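Local structure of carboxynorspermidine decarboxylase (3N29) at residues A[56-61]-A[89-94]; A[69-74]-A[111-116]; A[98-103]-A[126-131]; A[133-138]-A[265-270]. The protein probably decarboxylates carboxynorspermidine to norspermidine, using pyridoxal-5'-phosphate as its cofactor on a beta/alpha-barrel fold. All coordinates share one frame; numbering follows the deposited sequence.

Contact 1: residues A[56-61]-A[89-94]; sequences KNCELL and GEYLKG
Tyr-91 of helix 85-91 lays its ring against the side of helix 51-68, with Cys-58 beneath it. The CB of Cys-58 lies over one face of the ring, displaced toward the rim, 3.6 Å from the Tyr-91 centroid in a CH-pi contact; its SG stands farther off and oblique, at 5.0 Å from the same centroid. Beyond Cys-58, the Glu-59 chain runs extended alongside the tyrosine in the same direction, its CG 3.8 Å from Tyr-91 CE1. At the far end the two polar groups share a water, which sits in the ring plane, 2.6 Å from Tyr-91 OH, and donates to Glu-59 OE2 over 2.6 Å. Arg-55, one turn before Glu-59 on helix 51-68, bonds the tyrosine hydroxyl directly and also pairs with Glu-90.

Next along the chain comes Leu-92. With CG anti to the carbonyl carbon (chi1 -58°), its branch swings back to the helix, and CD2 reaches Leu-61 CB at 4.0 Å. Both leucines also touch Val-274 of helix 272-275, while Leu-92 packs on Val-72 and Leu-74 of strand 71-75. Lys-93 and Gly-94 then join that strand by backbone bonds, so the contact wedges helix 51-68 against the connection leading into strand 94-97.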
# COMPACT_ATOMS: atom_id res chain seq x y z
N LYS A 56 -22.82 17.39 5.47
CA LYS A 56 -23.64 17.52 4.27
C LYS A 56 -23.88 16.17 3.61
O LYS A 56 -24.99 15.83 3.23
CB LYS A 56 -23.02 18.49 3.25
CG LYS A 56 -23.35 19.96 3.63
CD LYS A 56 -22.83 21.03 2.66
CE LYS A 56 -23.92 22.12 2.36
NZ LYS A 56 -24.76 22.57 3.55
N ASN A 57 -22.81 15.37 3.43
CA ASN A 57 -23.00 14.00 2.95
C ASN A 57 -23.89 13.12 3.84
O ASN A 57 -24.75 12.42 3.36
CB ASN A 57 -21.62 13.25 2.79
CG ASN A 57 -20.74 13.83 1.69
OD1 ASN A 57 -21.10 14.74 1.01
ND2 ASN A 57 -19.54 13.27 1.54
N CYS A 58 -23.67 13.16 5.13
CA CYS A 58 -24.42 12.39 6.04
C CYS A 58 -25.89 12.83 6.14
O CYS A 58 -26.76 11.94 6.26
CB CYS A 58 -23.79 12.39 7.40
SG CYS A 58 -22.18 11.40 7.42
N GLU A 59 -26.13 14.12 6.07
CA GLU A 59 -27.52 14.65 6.03
C GLU A 59 -28.28 13.98 4.90
O GLU A 59 -29.40 13.48 5.09
CB GLU A 59 -27.55 16.16 5.78
CG GLU A 59 -27.26 16.99 6.98
CD GLU A 59 -27.06 18.52 6.67
OE1 GLU A 59 -27.36 18.99 5.56
OE2 GLU A 59 -26.61 19.25 7.58
N LEU A 60 -27.64 13.96 3.72
CA LEU A 60 -28.20 13.39 2.52
C LEU A 60 -28.47 11.90 2.65
O LEU A 60 -29.55 11.44 2.26
CB LEU A 60 -27.35 13.76 1.27
CG LEU A 60 -27.83 13.27 -0.10
CD1 LEU A 60 -29.30 13.87 -0.43
CD2 LEU A 60 -26.83 13.65 -1.22
N LEU A 61 -27.51 11.14 3.18
CA LEU A 61 -27.67 9.70 3.41
C LEU A 61 -28.76 9.45 4.47
O LEU A 61 -29.53 8.49 4.36
CB LEU A 61 -26.34 9.06 3.89
CG LEU A 61 -25.19 9.20 2.84
CD1 LEU A 61 -23.87 8.82 3.46
CD2 LEU A 61 -25.51 8.32 1.68
N GLY A 89 -22.09 8.72 13.32
CA GLY A 89 -23.18 8.04 14.09
C GLY A 89 -24.43 8.84 14.45
O GLY A 89 -25.44 8.29 14.91
N GLU A 90 -24.35 10.14 14.26
CA GLU A 90 -25.50 11.02 14.48
C GLU A 90 -26.48 10.79 13.39
O GLU A 90 -27.69 11.04 13.54
CB GLU A 90 -25.05 12.49 14.42
CG GLU A 90 -24.24 12.93 15.58
CD GLU A 90 -23.94 14.40 15.54
OE1 GLU A 90 -24.78 15.19 15.01
OE2 GLU A 90 -22.86 14.78 16.01
N TYR A 91 -25.95 10.33 12.27
CA TYR A 91 -26.75 10.19 11.10
C TYR A 91 -27.04 8.77 10.64
O TYR A 91 -28.12 8.52 10.21
CB TYR A 91 -26.10 10.95 9.96
CG TYR A 91 -25.81 12.39 10.17
CD1 TYR A 91 -26.71 13.37 9.76
CD2 TYR A 91 -24.59 12.81 10.69
CE1 TYR A 91 -26.43 14.71 9.93
CE2 TYR A 91 -24.32 14.13 10.88
CZ TYR A 91 -25.21 15.08 10.49
OH TYR A 91 -24.94 16.40 10.66
N LEU A 92 -26.08 7.86 10.71
CA LEU A 92 -26.20 6.52 10.13
C LEU A 92 -26.51 5.52 11.26
O LEU A 92 -26.41 5.85 12.42
CB LEU A 92 -24.88 6.17 9.41
CG LEU A 92 -24.43 7.09 8.32
CD1 LEU A 92 -23.24 6.36 7.52
CD2 LEU A 92 -25.58 7.43 7.43
N LYS A 93 -26.89 4.31 10.92
CA LYS A 93 -27.29 3.35 11.93
C LYS A 93 -26.19 2.49 12.45
O LYS A 93 -26.40 1.72 13.40
CB LYS A 93 -28.28 2.41 11.30
CG LYS A 93 -29.54 3.13 10.82
CD LYS A 93 -30.29 3.69 12.01
CE LYS A 93 -31.62 4.28 11.59
NZ LYS A 93 -32.34 4.92 12.78
N GLY A 94 -25.06 2.45 11.76
CA GLY A 94 -24.03 1.58 12.26
C GLY A 94 -22.97 1.43 11.18
O GLY A 94 -22.88 2.33 10.33
O HOH W 1 -26.80 18.08 9.88

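Contact 2: residues A[69-74]-A[111-116]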
# COMPACT_ATOMS: atom_id res chain seq x y z
N GLY A 69 -37.20 4.26 4.26
CA GLY A 69 -37.22 3.28 5.35
C GLY A 69 -35.93 2.42 5.41
O GLY A 69 -35.75 1.67 6.36
N ALA A 70 -35.02 2.54 4.42
CA ALA A 70 -33.77 1.73 4.44
C ALA A 70 -32.93 2.20 5.58
O ALA A 70 -32.96 3.41 5.90
CB ALA A 70 -32.97 1.92 3.17
N LYS A 71 -32.12 1.29 6.15
CA LYS A 71 -31.18 1.65 7.21
C LYS A 71 -29.76 1.80 6.59
O LYS A 71 -29.32 0.89 5.90
CB LYS A 71 -31.19 0.58 8.27
CG LYS A 71 -32.45 0.57 9.16
CD LYS A 71 -32.53 -0.63 10.04
CE LYS A 71 -31.73 -0.52 11.30
NZ LYS A 71 -31.54 -1.77 12.15
N VAL A 72 -29.10 2.93 6.80
CA VAL A 72 -27.83 3.19 6.11
C VAL A 72 -26.67 2.94 7.05
O VAL A 72 -26.67 3.38 8.24
CB VAL A 72 -27.83 4.59 5.46
CG1 VAL A 72 -26.55 4.89 4.62
CG2 VAL A 72 -28.98 4.77 4.64
N LEU A 73 -25.67 2.20 6.58
CA LEU A 73 -24.48 1.87 7.33
C LEU A 73 -23.22 2.45 6.67
O LEU A 73 -23.20 2.61 5.46
CB LEU A 73 -24.29 0.34 7.45
CG LEU A 73 -25.50 -0.50 7.93
CD1 LEU A 73 -25.32 -1.99 7.68
CD2 LEU A 73 -25.73 -0.31 9.40
N LEU A 74 -22.21 2.76 7.48
CA LEU A 74 -20.90 3.19 6.95
C LEU A 74 -20.13 1.90 6.69
O LEU A 74 -19.83 1.15 7.62
CB LEU A 74 -20.14 4.02 7.98
CG LEU A 74 -18.59 4.22 7.78
CD1 LEU A 74 -18.40 4.89 6.45
CD2 LEU A 74 -17.99 5.00 9.04
N ASP A 111 -20.10 2.52 18.35
CA ASP A 111 -20.97 1.80 19.27
C ASP A 111 -22.46 1.72 18.87
O ASP A 111 -23.33 1.81 19.69
CB ASP A 111 -20.78 2.21 20.72
CG ASP A 111 -21.21 1.12 21.70
OD1 ASP A 111 -21.56 0.03 21.29
OD2 ASP A 111 -21.17 1.38 22.89
N LYS A 112 -22.70 1.56 17.60
CA LYS A 112 -24.02 1.41 17.03
C LYS A 112 -24.12 0.02 16.39
O LYS A 112 -23.48 -0.86 16.85
CB LYS A 112 -24.47 2.59 16.22
CG LYS A 112 -24.52 3.88 17.03
CD LYS A 112 -25.05 5.05 16.29
CE LYS A 112 -26.36 4.81 15.70
NZ LYS A 112 -27.07 6.04 15.38
N GLU A 113 -25.00 -0.20 15.45
CA GLU A 113 -25.13 -1.52 14.85
C GLU A 113 -23.84 -1.95 14.13
O GLU A 113 -23.13 -1.16 13.61
CB GLU A 113 -26.23 -1.54 13.82
CG GLU A 113 -27.59 -1.26 14.34
CD GLU A 113 -28.71 -1.71 13.43
OE1 GLU A 113 -29.85 -1.60 13.83
OE2 GLU A 113 -28.48 -2.13 12.30
N ILE A 114 -23.53 -3.22 14.22
CA ILE A 114 -22.36 -3.79 13.61
C ILE A 114 -22.75 -4.95 12.72
O ILE A 114 -23.33 -5.88 13.18
CB ILE A 114 -21.39 -4.28 14.67
CG1 ILE A 114 -20.87 -3.13 15.52
CG2 ILE A 114 -20.29 -5.04 14.05
CD1 ILE A 114 -19.96 -3.55 16.52
N HIS A 115 -22.40 -4.86 11.45
CA HIS A 115 -22.69 -5.87 10.46
C HIS A 115 -21.38 -6.36 9.85
O HIS A 115 -20.69 -5.63 9.20
CB HIS A 115 -23.54 -5.26 9.37
CG HIS A 115 -24.87 -4.78 9.84
ND1 HIS A 115 -26.04 -5.27 9.34
CD2 HIS A 115 -25.21 -3.88 10.77
CE1 HIS A 115 -27.05 -4.68 9.94
NE2 HIS A 115 -26.57 -3.83 10.81
N THR A 116 -21.13 -7.63 10.00
CA THR A 116 -19.88 -8.24 9.58
C THR A 116 -20.04 -9.26 8.46
O THR A 116 -20.90 -10.10 8.50
CB THR A 116 -19.17 -8.87 10.76
OG1 THR A 116 -19.14 -7.96 11.85
CG2 THR A 116 -17.80 -9.28 10.40
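The strands bearing Lys-71 and Glu-113, 71-74 and 113-116, run at 71° to each other, their axes approaching to 8.7 Å, the first and third strands of the barrel with 94-97 between them. Their side chains meet in the barrel interior. Lys-71, bent midway along its chain at chi3, crosses Glu-113 at about a right angle and forms a salt bridge to it. The modelled separation of Lys-71 NZ and Glu-113 OE1, 2.4 Å, is too short to take literally, though the pairing itself is clear; Lys-71 NZ also lies 3.1 Å from Glu-113 OE2. The second oxygen has another partner: His-115 NE2 donates to Glu-113 OE2 at 3.0 Å, nearly straight at 168° and in the plane of the imidazole.

Leu-73 comes in over the face of that same ring, placing CD1 above its centre, 3.6 Å from the His-115 centroid and 10° off the normal, a CH-pi contact. Its other methyl, Leu-73 CD2, lies 3.9 Å from His-115 NE2.

One carboxylate thus serves an ammonium and an imidazole N-H. The hydrogen bond and the leucine together restrict the rotation of the His-115 ring. Tyr-267 OH is also bonded to Lys-71 NZ, and the neighbouring positive charge would be expected to keep Glu-113 ionised.

Contact 3: residues A[98-103]-A[126-131]; sequences SGLWEA and IGEIAS
Leu-100 and Glu-128 cross at about a right angle, the leucine methyl CD1 resting on the flank of the glutamate chain. CD1 of Leu-100 touches the aliphatic part, 3.8 Å from Glu-128 CB and 3.7 Å from its CG, and also lies 3.6 Å from the OE2 oxygen. Glu-128 offers that long flank because its CG stands anti to the backbone N (chi1 -171°) and the rest of the chain is extended; at its tip OE1 forms a salt bridge with Lys-104, a turn beyond Leu-100 on the other helix.

Ile-129 fills in deeper down. Its CG1 branch points at the backbone of the opposing helix rather than at the leucine tip, with CG1 4.0 Å from Leu-100 CA and CD1 4.0 Å from Leu-100 N. Gly-99, the N-cap residue, lies just beside that methyl, its C 4.4 Å from Ile-129 CD1. Farther from the interface, Ser-98 N bonds Glu-102 OE1 at 2.7 Å, and both residues are held from outside by Asn-387 of the second subunit.

Helices 100-109 and 123-132 are neighbouring outer helices of the beta/alpha barrel. Ala-103 and Ile-129 both sit on Thr-116 of strand 113-118, which joins the two helices in sequence: the alternating helix-strand-helix packing of this fold.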
# COMPACT_ATOMS: atom_id res chain seq x y z
N SER A 98 -15.56 -5.97 7.81
CA SER A 98 -15.10 -7.11 7.08
C SER A 98 -14.58 -8.28 7.97
O SER A 98 -14.07 -9.31 7.48
CB SER A 98 -13.93 -6.64 6.22
OG SER A 98 -12.84 -6.31 7.10
N GLY A 99 -14.58 -8.09 9.27
CA GLY A 99 -13.82 -8.99 10.12
C GLY A 99 -13.68 -8.42 11.48
O GLY A 99 -14.38 -7.42 11.80
N LEU A 100 -12.75 -9.01 12.25
CA LEU A 100 -12.60 -8.74 13.69
C LEU A 100 -12.14 -7.32 13.93
O LEU A 100 -12.73 -6.61 14.74
CB LEU A 100 -11.58 -9.70 14.31
CG LEU A 100 -11.24 -9.58 15.80
CD1 LEU A 100 -12.49 -9.69 16.73
CD2 LEU A 100 -10.13 -10.64 16.18
N TRP A 101 -11.09 -6.90 13.21
CA TRP A 101 -10.51 -5.62 13.48
C TRP A 101 -11.50 -4.48 13.12
O TRP A 101 -11.61 -3.50 13.90
CB TRP A 101 -9.15 -5.45 12.79
CG TRP A 101 -8.03 -6.21 13.42
CD1 TRP A 101 -8.10 -7.07 14.48
CD2 TRP A 101 -6.65 -6.19 13.03
NE1 TRP A 101 -6.87 -7.59 14.75
CE2 TRP A 101 -5.97 -7.07 13.86
CE3 TRP A 101 -5.95 -5.54 12.02
CZ2 TRP A 101 -4.60 -7.29 13.77
CZ3 TRP A 101 -4.62 -5.73 11.94
CH2 TRP A 101 -3.94 -6.59 12.82
N GLU A 102 -12.23 -4.58 12.01
CA GLU A 102 -13.19 -3.55 11.69
C GLU A 102 -14.36 -3.56 12.69
O GLU A 102 -14.80 -2.50 13.08
CB GLU A 102 -13.72 -3.64 10.25
CG GLU A 102 -12.77 -3.05 9.22
CD GLU A 102 -13.28 -3.00 7.81
OE1 GLU A 102 -14.38 -3.53 7.54
OE2 GLU A 102 -12.56 -2.46 6.92
N ALA A 103 -14.81 -4.74 13.12
CA ALA A 103 -15.91 -4.87 14.11
C ALA A 103 -15.48 -4.23 15.42
O ALA A 103 -16.25 -3.46 16.03
CB ALA A 103 -16.32 -6.32 14.30
N ILE A 126 -14.19 -16.03 15.41
CA ILE A 126 -15.65 -16.10 15.29
C ILE A 126 -16.35 -15.77 16.60
O ILE A 126 -17.39 -15.14 16.61
CB ILE A 126 -16.17 -17.46 14.72
CG1 ILE A 126 -17.64 -17.30 14.34
CG2 ILE A 126 -15.96 -18.65 15.70
CD1 ILE A 126 -17.81 -16.25 13.19
N GLY A 127 -15.74 -16.18 17.71
CA GLY A 127 -16.29 -15.91 19.05
C GLY A 127 -16.44 -14.43 19.33
O GLY A 127 -17.51 -13.97 19.74
N GLU A 128 -15.36 -13.69 19.11
CA GLU A 128 -15.41 -12.29 19.42
C GLU A 128 -16.30 -11.55 18.36
O GLU A 128 -17.07 -10.64 18.72
CB GLU A 128 -13.98 -11.71 19.53
CG GLU A 128 -14.00 -10.31 20.07
CD GLU A 128 -12.63 -9.72 20.31
OE1 GLU A 128 -12.58 -8.55 20.71
OE2 GLU A 128 -11.61 -10.43 20.10
N ILE A 129 -16.25 -11.98 17.09
CA ILE A 129 -17.10 -11.39 16.04
C ILE A 129 -18.58 -11.58 16.36
O ILE A 129 -19.40 -10.64 16.26
CB ILE A 129 -16.78 -11.97 14.62
CG1 ILE A 129 -15.39 -11.54 14.14
CG2 ILE A 129 -17.88 -11.56 13.57
CD1 ILE A 129 -14.82 -12.38 12.91
N ALA A 130 -18.92 -12.78 16.82
CA ALA A 130 -20.27 -13.06 17.29
C ALA A 130 -20.70 -12.16 18.46
O ALA A 130 -21.84 -11.79 18.51
CB ALA A 130 -20.42 -14.54 17.74
N SER A 131 -19.82 -11.88 19.41
CA SER A 131 -20.26 -11.09 20.58
C SER A 131 -20.47 -9.63 20.17
O SER A 131 -21.25 -8.93 20.76
CB SER A 131 -19.26 -11.15 21.76
OG SER A 131 -18.01 -10.68 21.27

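Contact 4: residues A[133-138]-A[265-270]. With PLP (pyridoxal-5'-phosphate), chain C.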
# COMPACT_ATOMS: atom_id res chain seq x y z
N SER A 133 -21.32 -8.47 16.77
CA SER A 133 -22.11 -8.19 15.57
C SER A 133 -23.59 -8.36 15.73
O SER A 133 -24.03 -9.29 16.38
CB SER A 133 -21.64 -9.12 14.44
OG SER A 133 -20.26 -8.94 14.28
N HIS A 134 -24.37 -7.45 15.14
CA HIS A 134 -25.82 -7.67 15.03
C HIS A 134 -26.19 -8.63 13.91
O HIS A 134 -27.00 -9.56 14.11
CB HIS A 134 -26.54 -6.33 14.92
CG HIS A 134 -26.30 -5.47 16.10
ND1 HIS A 134 -25.16 -4.72 16.24
CD2 HIS A 134 -26.99 -5.35 17.28
CE1 HIS A 134 -25.17 -4.13 17.43
NE2 HIS A 134 -26.27 -4.49 18.07
N HIS A 135 -25.60 -8.40 12.74
CA HIS A 135 -25.72 -9.28 11.60
C HIS A 135 -24.36 -9.91 11.26
O HIS A 135 -23.33 -9.22 11.33
CB HIS A 135 -26.11 -8.47 10.39
CG HIS A 135 -27.52 -7.97 10.41
ND1 HIS A 135 -28.14 -7.47 9.28
CD2 HIS A 135 -28.42 -7.85 11.42
CE1 HIS A 135 -29.39 -7.14 9.58
NE2 HIS A 135 -29.58 -7.36 10.87
N ILE A 136 -24.37 -11.19 10.86
CA ILE A 136 -23.23 -11.84 10.26
C ILE A 136 -23.64 -12.40 8.89
O ILE A 136 -24.63 -13.12 8.75
CB ILE A 136 -22.64 -12.90 11.16
CG1 ILE A 136 -22.02 -12.25 12.42
CG2 ILE A 136 -21.45 -13.68 10.44
CD1 ILE A 136 -21.65 -13.34 13.55
N VAL A 137 -22.84 -12.11 7.86
CA VAL A 137 -23.18 -12.54 6.51
C VAL A 137 -22.09 -13.44 6.08
O VAL A 137 -20.89 -13.05 6.13
CB VAL A 137 -23.32 -11.41 5.52
CG1 VAL A 137 -23.42 -11.93 4.07
CG2 VAL A 137 -24.51 -10.55 5.89
N PHE A 138 -22.48 -14.65 5.70
CA PHE A 138 -21.50 -15.62 5.19
C PHE A 138 -21.33 -15.58 3.67
O PHE A 138 -22.25 -15.26 2.91
CB PHE A 138 -21.86 -17.03 5.64
CG PHE A 138 -21.90 -17.21 7.16
CD1 PHE A 138 -20.74 -17.25 7.91
CD2 PHE A 138 -23.17 -17.27 7.84
CE1 PHE A 138 -20.79 -17.41 9.29
CE2 PHE A 138 -23.22 -17.40 9.19
CZ PHE A 138 -22.01 -17.50 9.93
N GLN A 265 -36.66 -5.38 5.63
CA GLN A 265 -35.94 -4.18 6.00
C GLN A 265 -34.72 -4.17 5.02
O GLN A 265 -33.99 -5.15 4.91
CB GLN A 265 -35.46 -4.33 7.44
CG GLN A 265 -34.46 -3.24 7.95
CD GLN A 265 -35.07 -1.90 7.82
OE1 GLN A 265 -34.70 -1.09 6.97
NE2 GLN A 265 -36.06 -1.66 8.62
N VAL A 266 -34.52 -3.06 4.32
CA VAL A 266 -33.41 -2.94 3.39
C VAL A 266 -32.30 -2.21 4.12
O VAL A 266 -32.55 -1.28 4.89
CB VAL A 266 -33.81 -2.07 2.15
CG1 VAL A 266 -32.59 -1.78 1.33
CG2 VAL A 266 -34.86 -2.81 1.26
N TYR A 267 -31.07 -2.63 3.87
CA TYR A 267 -29.85 -1.98 4.36
C TYR A 267 -29.02 -1.51 3.20
O TYR A 267 -28.96 -2.18 2.13
CB TYR A 267 -29.02 -2.97 5.20
CG TYR A 267 -29.64 -3.27 6.51
CD1 TYR A 267 -29.27 -2.55 7.64
CD2 TYR A 267 -30.64 -4.24 6.63
CE1 TYR A 267 -29.82 -2.80 8.86
CE2 TYR A 267 -31.24 -4.47 7.86
CZ TYR A 267 -30.82 -3.75 8.96
OH TYR A 267 -31.36 -3.94 10.20
N LEU A 268 -28.39 -0.34 3.35
CA LEU A 268 -27.41 0.13 2.35
C LEU A 268 -26.08 0.35 3.07
O LEU A 268 -26.09 0.72 4.24
CB LEU A 268 -27.83 1.42 1.68
CG LEU A 268 -29.15 1.57 0.92
CD1 LEU A 268 -29.42 3.00 0.59
CD2 LEU A 268 -29.15 0.79 -0.39
N GLU A 269 -24.95 0.16 2.39
CA GLU A 269 -23.72 0.23 3.11
C GLU A 269 -22.67 0.92 2.26
O GLU A 269 -21.61 0.32 1.90
CB GLU A 269 -23.33 -1.13 3.71
CG GLU A 269 -23.40 -2.24 2.79
CD GLU A 269 -22.94 -3.63 3.36
OE1 GLU A 269 -22.28 -4.30 2.57
OE2 GLU A 269 -23.17 -3.99 4.55
N PRO A 270 -22.90 2.21 2.01
CA PRO A 270 -21.91 3.01 1.36
C PRO A 270 -20.64 3.23 2.21
O PRO A 270 -20.71 3.37 3.44
CB PRO A 270 -22.62 4.32 1.21
CG PRO A 270 -23.48 4.42 2.35
CD PRO A 270 -24.04 3.05 2.44
N1 PLP C . -20.09 -3.53 1.27
C2 PLP C . -19.16 -4.45 0.86
C2A PLP C . -19.42 -5.92 1.09
C3 PLP C . -17.96 -3.98 0.26
O3 PLP C . -16.99 -4.90 -0.15
C4 PLP C . -17.73 -2.60 0.09
C4A PLP C . -16.41 -2.12 -0.51
C5 PLP C . -18.72 -1.68 0.47
C6 PLP C . -19.89 -2.19 1.07
C5A PLP C . -18.54 -0.19 0.30
O4P PLP C . -18.23 0.14 -1.03
P PLP C . -18.09 1.64 -1.51
O1P PLP C . -17.06 2.28 -0.60
O2P PLP C . -19.46 2.33 -1.33
O3P PLP C . -17.76 1.64 -2.93
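Inside the eight-stranded beta/alpha barrel, His-135 of the fourth strand and Tyr-267 of the eighth reach toward each other from opposite directions, and the second of these strands leads straight into the pyridoxal-5'-phosphate site. The backbones are far apart, 11.1 Å between His-135 CA and Tyr-267 CA, so the long aromatic side chains alone span the gap. They form an offset edge-to-face pair: the edge of the imidazole is turned toward the face of the phenol, the planes are 67° apart and the centroids lie 5.1 Å from each other. The touching atom of the histidine is CE1, 3.7 Å from both CE2 and CZ of Tyr-267, whose hydroxyl is engaged by Lys-71. His-135 also stacks on Trp-232, and His-115 meets both members of the pair, so the buried ring cluster extends beyond these two strands.

Past the end of strand 265-268, Glu-269 turns its side chain to the cofactor. CG is tucked in over the backbone, flanked by N and C (chi1 48°), and the extended chain carries OE1 to 2.7 Å from the pyridine N1 of the cofactor. OE1 lies in the plane of the pyridine ring, straight out from N1. His-200 holds the same oxygen, and Thr-96 and Asn-234 bond OE2, which together fix the carboxylate in front of that nitrogen. The cofactor is also bonded by the backbone N of Gly-238, Gly-271 and Glu-272. At its phosphate end, Pro-270 CA comes to 3.7 Å from the oxygen O2P.

Overall arrangement
From the N terminus, helix 51-68 opens contact 1, and strand 71-75 opens contact 2 before contact 1 closes at 89-94, so these two loops cross. Contact 3 then opens at 98-103, in series with contact 1 but crossing contact 2, which closes at 111-116; contact 3 itself closes at 126-131. Contact 4 begins after all three, and its long loop from 133-138 to 265-270 takes in the later barrel strands. Strand 265-268 bonds to strand 71-75, and 135-138 to 113-118, so contacts 2 and 4 share one barrel interior, 7 Å apart between centres. Contacts 1 and 3 add helix packing outside it.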